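Local coordinates for Phosphoglucomutase/phosphomannomutase family protein (Burkholderia thailandensis, PDB 3UW2) that probably catalyses the transfer of a phosphoryl group within phosphosugars, as a metal-dependent member of the phosphohexose mutase family, at residues 266-271 with 349-354; 100-105 with 361-366; 197-202 with 261-266. All blocks are in the same frame, centred on the assembly; numbering follows the deposited sequence.

Contact 1 of 3, residues 266-271 with 349-354. With ZN (zinc ion), chain K.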
loop_
_atom_site.group_PDB
_atom_site.type_symbol
_atom_site.label_atom_id
_atom_site.label_comp_id
_atom_site.label_asym_id
_atom_site.label_seq_id
_atom_site.Cartn_x
_atom_site.Cartn_y
_atom_site.Cartn_z
ATOM N N ASP A 266 -0.606 -9.087 2.843
ATOM C CA ASP A 266 -0.820 -8.609 4.204
ATOM C C ASP A 266 -2.047 -7.684 4.365
ATOM O O ASP A 266 -2.280 -7.115 5.452
ATOM C CB ASP A 266 0.473 -7.943 4.785
ATOM C CG ASP A 266 0.864 -6.686 4.019
ATOM O OD1 ASP A 266 0.424 -6.615 2.865
ATOM O OD2 ASP A 266 1.580 -5.759 4.488
ATOM N N GLY A 267 -2.815 -7.503 3.308
ATOM C CA GLY A 267 -4.112 -6.796 3.429
ATOM C C GLY A 267 -3.978 -5.235 3.348
ATOM O O GLY A 267 -4.909 -4.535 3.657
ATOM N N ASP A 268 -2.829 -4.684 2.981
ATOM C CA ASP A 268 -2.804 -3.190 2.869
ATOM C C ASP A 268 -3.068 -2.752 1.391
ATOM O O ASP A 268 -2.937 -1.580 1.048
ATOM C CB ASP A 268 -1.538 -2.582 3.473
ATOM C CG ASP A 268 -0.306 -2.919 2.680
ATOM O OD1 ASP A 268 -0.471 -3.657 1.706
ATOM O OD2 ASP A 268 0.823 -2.492 3.023
ATOM N N ARG A 269 -3.453 -3.708 0.528
ATOM C CA ARG A 269 -3.846 -3.366 -0.830
ATOM C C ARG A 269 -5.074 -4.169 -1.266
ATOM O O ARG A 269 -5.154 -5.392 -0.992
ATOM C CB ARG A 269 -2.727 -3.621 -1.839
ATOM C CG ARG A 269 -1.494 -2.765 -1.643
ATOM C CD ARG A 269 -0.539 -2.901 -2.839
ATOM N NE ARG A 269 0.236 -4.138 -2.784
ATOM C CZ ARG A 269 1.014 -4.600 -3.767
ATOM N NH1 ARG A 269 1.151 -3.926 -4.916
ATOM N NH2 ARG A 269 1.666 -5.747 -3.595
ATOM N N LEU A 270 -5.993 -3.497 -1.962
ATOM C CA LEU A 270 -7.214 -4.120 -2.507
ATOM C C LEU A 270 -7.234 -4.002 -4.047
ATOM O O LEU A 270 -7.054 -2.884 -4.600
ATOM C CB LEU A 270 -8.468 -3.412 -1.938
ATOM C CG LEU A 270 -9.842 -3.789 -2.534
ATOM C CD1 LEU A 270 -10.286 -5.131 -2.037
ATOM C CD2 LEU A 270 -10.873 -2.720 -2.161
ATOM N N GLY A 271 -7.445 -5.158 -4.695
ATOM C CA GLY A 271 -7.790 -5.245 -6.141
ATOM C C GLY A 271 -9.296 -5.415 -6.312
ATOM O O GLY A 271 -9.922 -6.138 -5.520
ATOM N N SER A 349 -0.280 1.985 -7.327
ATOM C CA SER A 349 -0.025 0.662 -6.674
ATOM C C SER A 349 -1.135 0.084 -5.791
ATOM O O SER A 349 -1.059 -1.071 -5.416
ATOM C CB SER A 349 1.205 0.744 -5.814
ATOM O OG SER A 349 0.813 1.431 -4.640
ATOM N N GLY A 350 -2.154 0.864 -5.453
ATOM C CA GLY A 350 -3.330 0.342 -4.769
ATOM C C GLY A 350 -3.380 0.508 -3.243
ATOM O O GLY A 350 -4.146 -0.201 -2.532
ATOM N N HIS A 351 -2.543 1.387 -2.703
ATOM C CA HIS A 351 -2.726 1.713 -1.280
ATOM C C HIS A 351 -3.634 2.898 -1.244
ATOM O O HIS A 351 -3.387 3.875 -1.962
ATOM C CB HIS A 351 -1.407 2.085 -0.604
ATOM C CG HIS A 351 -0.361 0.972 -0.572
ATOM N ND1 HIS A 351 -0.068 0.277 0.545
ATOM C CD2 HIS A 351 0.524 0.506 -1.560
ATOM C CE1 HIS A 351 0.937 -0.603 0.305
ATOM N NE2 HIS A 351 1.295 -0.466 -0.987
ATOM N N VAL A 352 -4.657 2.876 -0.389
ATOM C CA VAL A 352 -5.622 3.963 -0.339
ATOM C C VAL A 352 -5.699 4.394 1.122
ATOM O O VAL A 352 -5.853 3.533 2.032
ATOM C CB VAL A 352 -7.011 3.517 -0.893
ATOM C CG1 VAL A 352 -8.009 4.687 -0.894
ATOM C CG2 VAL A 352 -6.889 3.021 -2.336
ATOM N N PHE A 353 -5.573 5.702 1.365
ATOM C CA PHE A 353 -5.428 6.169 2.729
ATOM C C PHE A 353 -6.627 7.058 3.064
ATOM O O PHE A 353 -6.715 8.195 2.566
ATOM C CB PHE A 353 -4.144 7.001 2.883
ATOM C CG PHE A 353 -2.868 6.337 2.405
ATOM C CD1 PHE A 353 -2.606 6.166 1.041
ATOM C CD2 PHE A 353 -1.867 5.985 3.328
ATOM C CE1 PHE A 353 -1.365 5.623 0.609
ATOM C CE2 PHE A 353 -0.643 5.441 2.905
ATOM C CZ PHE A 353 -0.399 5.266 1.546
ATOM N N PHE A 354 -7.521 6.585 3.940
ATOM C CA PHE A 354 -8.650 7.404 4.450
ATOM C C PHE A 354 -8.254 8.024 5.788
ATOM O O PHE A 354 -7.991 7.279 6.724
ATOM C CB PHE A 354 -9.911 6.535 4.714
ATOM C CG PHE A 354 -10.550 5.999 3.450
ATOM C CD1 PHE A 354 -11.524 6.757 2.775
ATOM C CD2 PHE A 354 -10.096 4.773 2.875
ATOM C CE1 PHE A 354 -12.097 6.280 1.574
ATOM C CE2 PHE A 354 -10.690 4.312 1.699
ATOM C CZ PHE A 354 -11.672 5.059 1.057
HETATM ZN ZN ZN K . 0.861 -5.249 1.201
HETATM O O HOH W 1 -5.400 0.295 1.101
HETATM O O HOH W 2 -6.521 -0.416 -1.214
#
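The metal-binding loop of domain II, where Asp268 and Arg269 sit, meets residues 349-354 of domain III at His351. Arg269 lays its aliphatic part over one face of the His351 imidazole. Arg269 CG stands 3.7 Å from the centroid of the His351 ring, 10° off its normal, a CH-pi contact. The Arg269 chain bends at chi3 (-78°), and its guanidinium lies within 15° of the imidazole plane. Ser349 O lies at the guanidinium edge, and it is 3.2 Å from Arg269 CD. The edge of the same imidazole faces Asp268, with His351 CE1 3.3 Å from Asp268 OD2. Two waters join the backbones. Water 1 donates to Asp268 O and accepts from Val352 N. Water 2 accepts from Leu270 N and donates to Gly350 O at 2.7 Å. Asp268 OD1 binds zinc at 2.1 Å, alongside Asp266 OD1 and Asp264. The other oxygen, Asp268 OD2, forms a salt bridge with Lys140. Arg269 NE bonds to Asp264 OD2, and His351 ND1 bonds to Asp362 OD2. Across the contact itself, the two domains meet by ring packing and bridging water, beside a carboxylate cluster whose negative charge is probably offset by zinc, Lys140 and Arg269.

Contact 2 of 3, residues 100-105 with 361-366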
loop_
_atom_site.group_PDB
_atom_site.type_symbol
_atom_site.label_atom_id
_atom_site.label_comp_id
_atom_site.label_asym_id
_atom_site.label_seq_id
_atom_site.Cartn_x
_atom_site.Cartn_y
_atom_site.Cartn_z
ATOM N N PRO A 100 -3.796 -8.805 9.495
ATOM C CA PRO A 100 -3.364 -7.950 8.363
ATOM C C PRO A 100 -2.575 -6.742 8.880
ATOM O O PRO A 100 -2.762 -6.314 10.058
ATOM C CB PRO A 100 -4.715 -7.449 7.780
ATOM C CG PRO A 100 -5.644 -8.630 8.036
ATOM C CD PRO A 100 -5.264 -8.984 9.496
ATOM N N THR A 101 -1.615 -6.301 8.099
ATOM C CA THR A 101 -0.796 -5.116 8.390
ATOM C C THR A 101 -1.574 -3.869 8.889
ATOM O O THR A 101 -1.233 -3.343 9.960
ATOM C CB THR A 101 0.043 -4.771 7.118
ATOM O OG1 THR A 101 1.085 -5.746 7.038
ATOM C CG2 THR A 101 0.728 -3.423 7.210
ATOM N N PRO A 102 -2.689 -3.467 8.225
ATOM C CA PRO A 102 -3.357 -2.280 8.711
ATOM C C PRO A 102 -3.989 -2.553 10.064
ATOM O O PRO A 102 -4.325 -1.606 10.752
ATOM C CB PRO A 102 -4.471 -1.996 7.668
ATOM C CG PRO A 102 -4.631 -3.275 6.981
ATOM C CD PRO A 102 -3.366 -4.044 7.051
ATOM N N VAL A 103 -4.171 -3.818 10.453
ATOM C CA VAL A 103 -4.690 -4.075 11.833
ATOM C C VAL A 103 -3.605 -3.743 12.906
ATOM O O VAL A 103 -3.906 -3.246 13.993
ATOM C CB VAL A 103 -5.258 -5.541 11.987
ATOM C CG1 VAL A 103 -5.744 -5.810 13.438
ATOM C CG2 VAL A 103 -6.428 -5.687 11.012
ATOM N N GLY A 104 -2.347 -4.054 12.615
ATOM C CA GLY A 104 -1.214 -3.611 13.448
ATOM C C GLY A 104 -1.185 -2.052 13.483
ATOM O O GLY A 104 -1.055 -1.452 14.585
ATOM N N TYR A 105 -1.407 -1.387 12.340
ATOM C CA TYR A 105 -1.474 0.095 12.318
ATOM C C TYR A 105 -2.626 0.561 13.207
ATOM O O TYR A 105 -2.509 1.530 13.964
ATOM C CB TYR A 105 -1.734 0.646 10.912
ATOM C CG TYR A 105 -0.652 0.370 9.898
ATOM C CD1 TYR A 105 0.678 0.046 10.263
ATOM C CD2 TYR A 105 -0.964 0.438 8.528
ATOM C CE1 TYR A 105 1.676 -0.174 9.227
ATOM C CE2 TYR A 105 -0.001 0.264 7.562
ATOM C CZ TYR A 105 1.307 -0.061 7.896
ATOM O OH TYR A 105 2.215 -0.299 6.793
ATOM N N PHE A 361 -4.102 5.638 7.891
ATOM C CA PHE A 361 -3.210 4.583 7.340
ATOM C C PHE A 361 -3.910 3.854 6.194
ATOM O O PHE A 361 -5.161 3.767 6.143
ATOM C CB PHE A 361 -2.717 3.570 8.411
ATOM C CG PHE A 361 -3.833 2.958 9.238
ATOM C CD1 PHE A 361 -4.591 1.918 8.721
ATOM C CD2 PHE A 361 -4.080 3.397 10.513
ATOM C CE1 PHE A 361 -5.606 1.302 9.456
ATOM C CE2 PHE A 361 -5.098 2.804 11.290
ATOM C CZ PHE A 361 -5.855 1.768 10.766
ATOM N N ASP A 362 -3.095 3.343 5.277
ATOM C CA ASP A 362 -3.563 2.523 4.191
ATOM C C ASP A 362 -4.098 1.177 4.755
ATOM O O ASP A 362 -3.506 0.576 5.674
ATOM C CB ASP A 362 -2.444 2.325 3.114
ATOM C CG ASP A 362 -1.084 1.913 3.705
ATOM O OD1 ASP A 362 -0.797 2.312 4.873
ATOM O OD2 ASP A 362 -0.270 1.207 2.972
ATOM N N ASP A 363 -5.219 0.736 4.215
ATOM C CA ASP A 363 -5.904 -0.462 4.733
ATOM C C ASP A 363 -6.804 -0.988 3.593
ATOM O O ASP A 363 -7.807 -0.383 3.244
ATOM C CB ASP A 363 -6.769 -0.047 5.962
ATOM C CG ASP A 363 -7.476 -1.228 6.610
ATOM O OD1 ASP A 363 -7.741 -2.240 5.894
ATOM O OD2 ASP A 363 -7.787 -1.127 7.833
ATOM N N GLY A 364 -6.429 -2.118 3.033
ATOM C CA GLY A 364 -7.217 -2.791 2.020
ATOM C C GLY A 364 -8.609 -3.240 2.465
ATOM O O GLY A 364 -9.556 -3.240 1.647
ATOM N N LEU A 365 -8.737 -3.659 3.729
ATOM C CA LEU A 365 -10.002 -4.180 4.237
ATOM C C LEU A 365 -10.980 -3.001 4.500
ATOM O O LEU A 365 -12.173 -3.117 4.220
ATOM C CB LEU A 365 -9.806 -4.920 5.577
ATOM C CG LEU A 365 -9.300 -6.387 5.495
ATOM C CD1 LEU A 365 -7.862 -6.507 5.009
ATOM C CD2 LEU A 365 -9.401 -6.991 6.916
ATOM N N TYR A 366 -10.473 -1.922 5.109
ATOM C CA TYR A 366 -11.237 -0.713 5.231
ATOM C C TYR A 366 -11.598 -0.115 3.882
ATOM O O TYR A 366 -12.720 0.326 3.701
ATOM C CB TYR A 366 -10.479 0.331 6.090
ATOM C CG TYR A 366 -11.365 1.493 6.452
ATOM C CD1 TYR A 366 -12.468 1.321 7.324
ATOM C CD2 TYR A 366 -11.138 2.778 5.920
ATOM C CE1 TYR A 366 -13.350 2.404 7.629
ATOM C CE2 TYR A 366 -11.979 3.848 6.227
ATOM C CZ TYR A 366 -13.049 3.658 7.131
ATOM O OH TYR A 366 -13.853 4.729 7.421
HETATM O O HOH W 3 1.561 -0.351 4.409
#
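Aromatic packing joins Tyr105 to Phe361. The CB of Tyr105 sits over one face of the Phe361 ring, 3.7 Å from its centroid, in a CH-pi contact. The Tyr105 ring then turns its edge toward that face. The pair is an offset edge-to-face one, with planes 61° apart. Phe361 has CG between its backbone N and carbonyl carbon (chi1 52°), and its ring reaches back over the first turn of helix 101-107. There Phe361 CE1 comes 3.4 Å from Pro102 O.

Apolar and van der Waals contacts continue along the helix start. Pro102 CB lies 3.3 Å from Asp363 CG, and the two side chains cross at about a right angle. Pro100 CG touches Leu365 CD2 at 4.2 Å. Both segments carry the start of a helix, one from domain I and one from domain III, so the contact is an interdomain one. Asp363 is the N-cap of helix 364-375. Asp363 OD1 accepts from Tyr366 N at 2.9 Å, a nearly straight bond that arrives from above the carboxylate plane. A weak bond from Leu365 N reaches the same oxygen. Asp363 OD2 is hydrogen-bonded to Tyr181 OH.

The polar link is through water. Water 3 accepts from Tyr105 OH and donates to Asp362 OD2 at 2.8 Å. Asp362 OD2 is also hydrogen-bonded to His351 ND1. Asp362 O is buried and has no polar partner in the model.

Contact 3 of 3, residues 197-202 with 261-266; sequences LVVDAG and FAFDGD. With ZN (zinc ion), chain K.
Strand 197-200 and residues 261-263 run parallel, their axes 4.7 Å apart at the closest and 14° from exact alignment, with Val199 paired to Phe261 and Asp200 to Ala262. Three hydrogen bonds hold them: Phe261 N to Val198 O at 2.7 Å, Asp200 N to Phe261 O, and Phe263 N to Asp200 O at 2.9 Å. The first two are nearly straight.

On the face carrying Val199 and Phe261, Leu197 CD1 packs 3.7 Å from Phe261 CE2. Val199 CG1, anti to its own nitrogen (chi1 175°), meets the rim of the Phe263 ring in its plane, 3.8 Å from Phe263 CE2. Helices 206-216 and 364-375 pack here. On the face carrying Asp200 and Ala262, Asp200 CB and Ala262 CB are 4.2 Å apart. Asp200 OD1 accepts from Gly202 N, two residues on, at 2.8 Å, an Asx turn, while Asp200 OD2 bonds to His235. Water 5 donates to both Ala201 O and Asp264 O.

Past Phe263 the chain enters the metal loop. Asp264 OD2 and Asp266 OD1 each bind zinc at 2.2 Å, and Asp268 supplies a third carboxylate. A metal loop following an inner strand of the mixed sheet of an alpha/beta/alpha domain is characteristic of the phosphohexose mutases.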
loop_
_atom_site.group_PDB
_atom_site.type_symbol
_atom_site.label_atom_id
_atom_site.label_comp_id
_atom_site.label_asym_id
_atom_site.label_seq_id
_atom_site.Cartn_x
_atom_site.Cartn_y
_atom_site.Cartn_z
ATOM N N LEU A 197 -20.240 -10.905 -2.825
ATOM C CA LEU A 197 -18.830 -10.649 -3.230
ATOM C C LEU A 197 -18.017 -11.921 -3.405
ATOM O O LEU A 197 -18.216 -12.876 -2.672
ATOM C CB LEU A 197 -18.058 -9.902 -2.139
ATOM C CG LEU A 197 -18.514 -8.835 -1.225
ATOM C CD1 LEU A 197 -17.230 -8.183 -0.729
ATOM C CD2 LEU A 197 -19.298 -7.887 -2.097
ATOM N N VAL A 198 -17.078 -11.887 -4.338
ATOM C CA VAL A 198 -16.025 -12.879 -4.426
ATOM C C VAL A 198 -14.860 -12.259 -3.652
ATOM O O VAL A 198 -14.491 -11.102 -3.929
ATOM C CB VAL A 198 -15.678 -13.138 -5.905
ATOM C CG1 VAL A 198 -14.424 -14.018 -6.010
ATOM C CG2 VAL A 198 -16.857 -13.855 -6.564
ATOM N N VAL A 199 -14.355 -12.949 -2.625
ATOM C CA VAL A 199 -13.149 -12.453 -1.876
ATOM C C VAL A 199 -12.013 -13.478 -2.041
ATOM O O VAL A 199 -12.164 -14.649 -1.677
ATOM C CB VAL A 199 -13.492 -12.243 -0.408
ATOM C CG1 VAL A 199 -12.241 -11.858 0.413
ATOM C CG2 VAL A 199 -14.609 -11.177 -0.256
ATOM N N ASP A 200 -10.927 -13.035 -2.661
ATOM C CA ASP A 200 -9.692 -13.813 -2.913
ATOM C C ASP A 200 -8.525 -13.247 -2.095
ATOM O O ASP A 200 -8.074 -12.084 -2.320
ATOM C CB ASP A 200 -9.327 -13.733 -4.403
ATOM C CG ASP A 200 -8.120 -14.663 -4.785
ATOM O OD1 ASP A 200 -7.181 -14.790 -3.993
ATOM O OD2 ASP A 200 -8.063 -15.222 -5.897
ATOM N N ALA A 201 -8.050 -14.031 -1.121
ATOM C CA ALA A 201 -6.958 -13.609 -0.243
ATOM C C ALA A 201 -5.617 -14.302 -0.650
ATOM O O ALA A 201 -4.623 -14.107 0.018
ATOM C CB ALA A 201 -7.299 -13.952 1.202
ATOM N N GLY A 202 -5.611 -15.180 -1.673
ATOM C CA GLY A 202 -4.347 -15.844 -2.074
ATOM C C GLY A 202 -3.670 -16.598 -0.924
ATOM O O GLY A 202 -2.454 -16.685 -0.912
ATOM N N PHE A 261 -13.287 -8.900 -4.908
ATOM C CA PHE A 261 -12.184 -8.196 -4.180
ATOM C C PHE A 261 -11.009 -9.174 -4.045
ATOM O O PHE A 261 -11.199 -10.312 -3.656
ATOM C CB PHE A 261 -12.570 -7.851 -2.739
ATOM C CG PHE A 261 -13.521 -6.682 -2.574
ATOM C CD1 PHE A 261 -13.910 -5.882 -3.651
ATOM C CD2 PHE A 261 -13.983 -6.359 -1.281
ATOM C CE1 PHE A 261 -14.775 -4.797 -3.458
ATOM C CE2 PHE A 261 -14.871 -5.300 -1.075
ATOM C CZ PHE A 261 -15.245 -4.495 -2.167
ATOM N N ALA A 262 -9.794 -8.728 -4.341
ATOM C CA ALA A 262 -8.588 -9.563 -4.146
ATOM C C ALA A 262 -7.559 -8.795 -3.292
ATOM O O ALA A 262 -7.351 -7.607 -3.542
ATOM C CB ALA A 262 -7.993 -9.932 -5.484
ATOM N N PHE A 263 -6.989 -9.444 -2.253
ATOM C CA PHE A 263 -6.125 -8.753 -1.320
ATOM C C PHE A 263 -4.727 -9.184 -1.591
ATOM O O PHE A 263 -4.495 -10.307 -2.039
ATOM C CB PHE A 263 -6.525 -9.094 0.124
ATOM C CG PHE A 263 -7.831 -8.502 0.528
ATOM C CD1 PHE A 263 -7.914 -7.144 0.839
ATOM C CD2 PHE A 263 -8.974 -9.274 0.598
ATOM C CE1 PHE A 263 -9.130 -6.598 1.238
ATOM C CE2 PHE A 263 -10.190 -8.728 0.962
ATOM C CZ PHE A 263 -10.266 -7.384 1.300
ATOM N N ASP A 264 -3.779 -8.309 -1.319
ATOM C CA ASP A 264 -2.403 -8.727 -1.345
ATOM C C ASP A 264 -2.086 -9.453 -0.017
ATOM O O ASP A 264 -2.958 -9.574 0.842
ATOM C CB ASP A 264 -1.474 -7.549 -1.612
ATOM C CG ASP A 264 -1.258 -6.675 -0.406
ATOM O OD1 ASP A 264 -2.037 -6.646 0.571
ATOM O OD2 ASP A 264 -0.305 -5.919 -0.531
ATOM N N GLY A 265 -0.867 -9.977 0.123
ATOM C CA GLY A 265 -0.640 -10.958 1.221
ATOM C C GLY A 265 -0.754 -10.420 2.620
ATOM O O GLY A 265 -0.992 -11.201 3.535
ATOM N N ASP A 266 -0.606 -9.087 2.843
ATOM C CA ASP A 266 -0.820 -8.609 4.204
ATOM C C ASP A 266 -2.047 -7.684 4.365
ATOM O O ASP A 266 -2.280 -7.115 5.452
ATOM C CB ASP A 266 0.473 -7.943 4.785
ATOM C CG ASP A 266 0.864 -6.686 4.019
ATOM O OD1 ASP A 266 0.424 -6.615 2.865
ATOM O OD2 ASP A 266 1.580 -5.759 4.488
HETATM ZN ZN ZN K . 0.861 -5.249 1.201
HETATM O O HOH W 4 -5.182 -12.380 -3.673
HETATM O O HOH W 5 -4.102 -12.132 2.134
#

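How the contacts relate
Contact 3 lies in the four-stranded mixed sheet of domain II. Contact 1 touches the next strand of that sheet, 270-273, and the centres are about 11 Å apart. The two share Asp266 and the zinc ion. The centre of contact 2 lies about 8 Å from that of contact 1 and about 14 Å from that of contact 3. Contact 2 closes the longest loop of chain, from domain I to domain III, and both other contacts fall within that loop, contact 3 before contact 1. Thr101 of contact 2 is hydrogen-bonded to Asp266. Domains I, II and III therefore meet around one metal site near the centre of the chain.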